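Long-range contact in Lmo2125 protein (Listeria monocytogenes serovar 1/2a, PDB 5TU0), which binds maltose and probably delivers it, as the solute-binding lipoprotein of a sugar transport system, for uptake across the cell membrane: residues Val15-Lys20 against Val40-Met45. The protein carries 2 engineered substitutions. Numbering follows the deposited sequence.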
loop_
_atom_site.group_PDB
_atom_site.type_symbol
_atom_site.label_atom_id
_atom_site.label_comp_id
_atom_site.label_asym_id
_atom_site.label_seq_id
_atom_site.Cartn_x
_atom_site.Cartn_y
_atom_site.Cartn_z
ATOM N N VAL A 15 16.429 -11.373 1.780
ATOM C CA VAL A 15 15.106 -11.006 2.234
ATOM C C VAL A 15 15.122 -10.480 3.647
ATOM O O VAL A 15 16.053 -10.711 4.406
ATOM C CB VAL A 15 14.093 -12.190 2.155
ATOM C CG1 VAL A 15 13.781 -12.552 0.715
ATOM C CG2 VAL A 15 14.569 -13.422 2.944
ATOM N N ASP A 16 14.067 -9.753 3.974
ATOM C CA ASP A 16 13.842 -9.250 5.299
ATOM C C ASP A 16 13.663 -10.433 6.249
ATOM O O ASP A 16 13.274 -11.522 5.829
ATOM C CB ASP A 16 12.583 -8.399 5.288
ATOM C CG ASP A 16 12.367 -7.689 6.566
ATOM O OD1 ASP A 16 11.948 -8.352 7.554
ATOM O OD2 ASP A 16 12.585 -6.460 6.564
ATOM N N ALA A 17 13.931 -10.198 7.524
ATOM C CA ALA A 17 13.807 -11.225 8.559
ATOM C C ALA A 17 12.497 -11.998 8.515
ATOM O O ALA A 17 12.495 -13.218 8.702
ATOM C CB ALA A 17 13.997 -10.611 9.937
ATOM N N GLY A 18 11.397 -11.301 8.239
ATOM C CA GLY A 18 10.082 -11.929 8.196
ATOM C C GLY A 18 9.852 -12.948 7.099
ATOM O O GLY A 18 8.870 -13.664 7.126
ATOM N N TYR A 19 10.753 -13.015 6.128
ATOM C CA TYR A 19 10.618 -13.973 5.040
ATOM C C TYR A 19 11.720 -15.032 5.028
ATOM O O TYR A 19 11.688 -15.926 4.193
ATOM C CB TYR A 19 10.627 -13.254 3.700
ATOM C CG TYR A 19 9.579 -12.174 3.581
ATOM C CD1 TYR A 19 8.236 -12.482 3.651
ATOM C CD2 TYR A 19 9.940 -10.842 3.361
ATOM C CE1 TYR A 19 7.268 -11.498 3.547
ATOM C CE2 TYR A 19 8.978 -9.851 3.258
ATOM C CZ TYR A 19 7.643 -10.182 3.347
ATOM O OH TYR A 19 6.694 -9.202 3.243
ATOM N N LYS A 20 12.669 -14.940 5.961
ATOM C CA LYS A 20 13.805 -15.875 5.984
ATOM C C LYS A 20 13.351 -17.328 6.113
ATOM O O LYS A 20 13.787 -18.186 5.329
ATOM C CB LYS A 20 14.780 -15.516 7.111
ATOM C CG LYS A 20 16.151 -16.153 6.944
ATOM C CD LYS A 20 17.002 -15.940 8.176
ATOM C CE LYS A 20 18.364 -16.588 8.024
ATOM N NZ LYS A 20 19.055 -16.586 9.339
ATOM N N VAL A 40 20.774 -18.028 1.323
ATOM C CA VAL A 40 19.784 -17.106 1.860
ATOM C C VAL A 40 20.441 -16.130 2.834
ATOM O O VAL A 40 21.076 -16.541 3.796
ATOM C CB VAL A 40 18.649 -17.856 2.584
ATOM C CG1 VAL A 40 17.591 -16.877 3.085
ATOM C CG2 VAL A 40 18.007 -18.873 1.647
ATOM N N VAL A 41 20.294 -14.838 2.570
ATOM C CA VAL A 41 20.834 -13.808 3.462
ATOM C C VAL A 41 19.675 -12.970 3.986
ATOM O O VAL A 41 18.698 -12.717 3.269
ATOM C CB VAL A 41 21.901 -12.922 2.780
ATOM C CG1 VAL A 41 23.070 -13.768 2.316
ATOM C CG2 VAL A 41 21.336 -12.154 1.608
ATOM N N GLU A 42 19.770 -12.571 5.245
ATOM C CA GLU A 42 18.749 -11.748 5.861
ATOM C C GLU A 42 19.245 -10.317 5.938
ATOM O O GLU A 42 20.357 -10.056 6.412
ATOM C CB GLU A 42 18.378 -12.271 7.254
ATOM C CG GLU A 42 17.198 -11.530 7.903
ATOM C CD GLU A 42 17.522 -10.109 8.367
ATOM O OE1 GLU A 42 18.660 -9.901 8.838
ATOM O OE2 GLU A 42 16.640 -9.197 8.295
ATOM N N LYS A 43 18.417 -9.387 5.474
ATOM C CA LYS A 43 18.755 -7.975 5.533
ATOM C C LYS A 43 17.504 -7.139 5.301
ATOM O O LYS A 43 16.657 -7.490 4.482
ATOM C CB LYS A 43 19.831 -7.636 4.494
ATOM C CG LYS A 43 20.360 -6.212 4.544
ATOM C CD LYS A 43 21.614 -6.109 3.685
ATOM C CE LYS A 43 22.079 -4.686 3.480
ATOM N NZ LYS A 43 22.504 -4.041 4.746
ATOM N N ASP A 44 17.378 -6.045 6.045
ATOM C CA ASP A 44 16.251 -5.131 5.878
ATOM C C ASP A 44 16.023 -4.849 4.381
ATOM O O ASP A 44 16.978 -4.576 3.651
ATOM C CB ASP A 44 16.525 -3.834 6.654
ATOM C CG ASP A 44 15.426 -2.821 6.497
ATOM O OD1 ASP A 44 15.474 -2.008 5.538
ATOM O OD2 ASP A 44 14.530 -2.810 7.361
ATOM N N MET A 45 14.767 -4.918 3.939
ATOM C CA MET A 45 14.421 -4.765 2.519
ATOM C C MET A 45 14.885 -3.433 1.939
ATOM O O MET A 45 15.503 -3.386 0.870
ATOM C CB MET A 45 12.905 -4.933 2.301
ATOM C CG MET A 45 12.474 -4.953 0.828
ATOM S SD MET A 45 10.680 -5.049 0.549
ATOM C CE MET A 45 10.171 -3.435 1.119
HETATM O O HOH W 1 14.393 -5.180 8.885
#
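Glu42, Val15 and Lys20 have the most surface buried in this contact, with Asp16 close behind, where two neighbouring parallel strands run out into the helices that follow them. Val15 sits in register with Glu42, their CA atoms 5.2 Å apart, and its backbone bonds to the residues flanking that partner, the usual parallel pattern: Val15 N donates to Val41 O (3.0 Å) and Lys43 N donates to Val15 O (2.9 Å). Glu42 CA also lies 3.2 Å from Val15 O, a CA-H...O contact. The side chain of Glu42 then reaches over the start of the helix, bringing OE2 to 3.0 Å from Ala17 N and 3.4 Å from Ala17 CB. Lys20, one turn on, stretches fully extended across the strand, nearly at right angles to it, so that its CD is 4.0 Å from Glu42 CB and its CG 4.2 Å from Val40 CG1. Beyond the last bridge the chains end alike, each in an aspartate N-cap. Asp16 OD1 accepts from Gly18 N (3.1 Å), and Asp44 OD1 caps Glu47 N. Their other oxygens, Asp16 OD2 and Asp44 OD2, are 4.2 Å apart, and a water donates to both. In this beta-alpha-beta unit of strand 10-15, helix 17-34 and strand 37-42, Val15 and Val40 both pack on Val23 of the connecting helix, while Val15 also touches Met66 of strand 64-68 and Trp276 of strand 272-278.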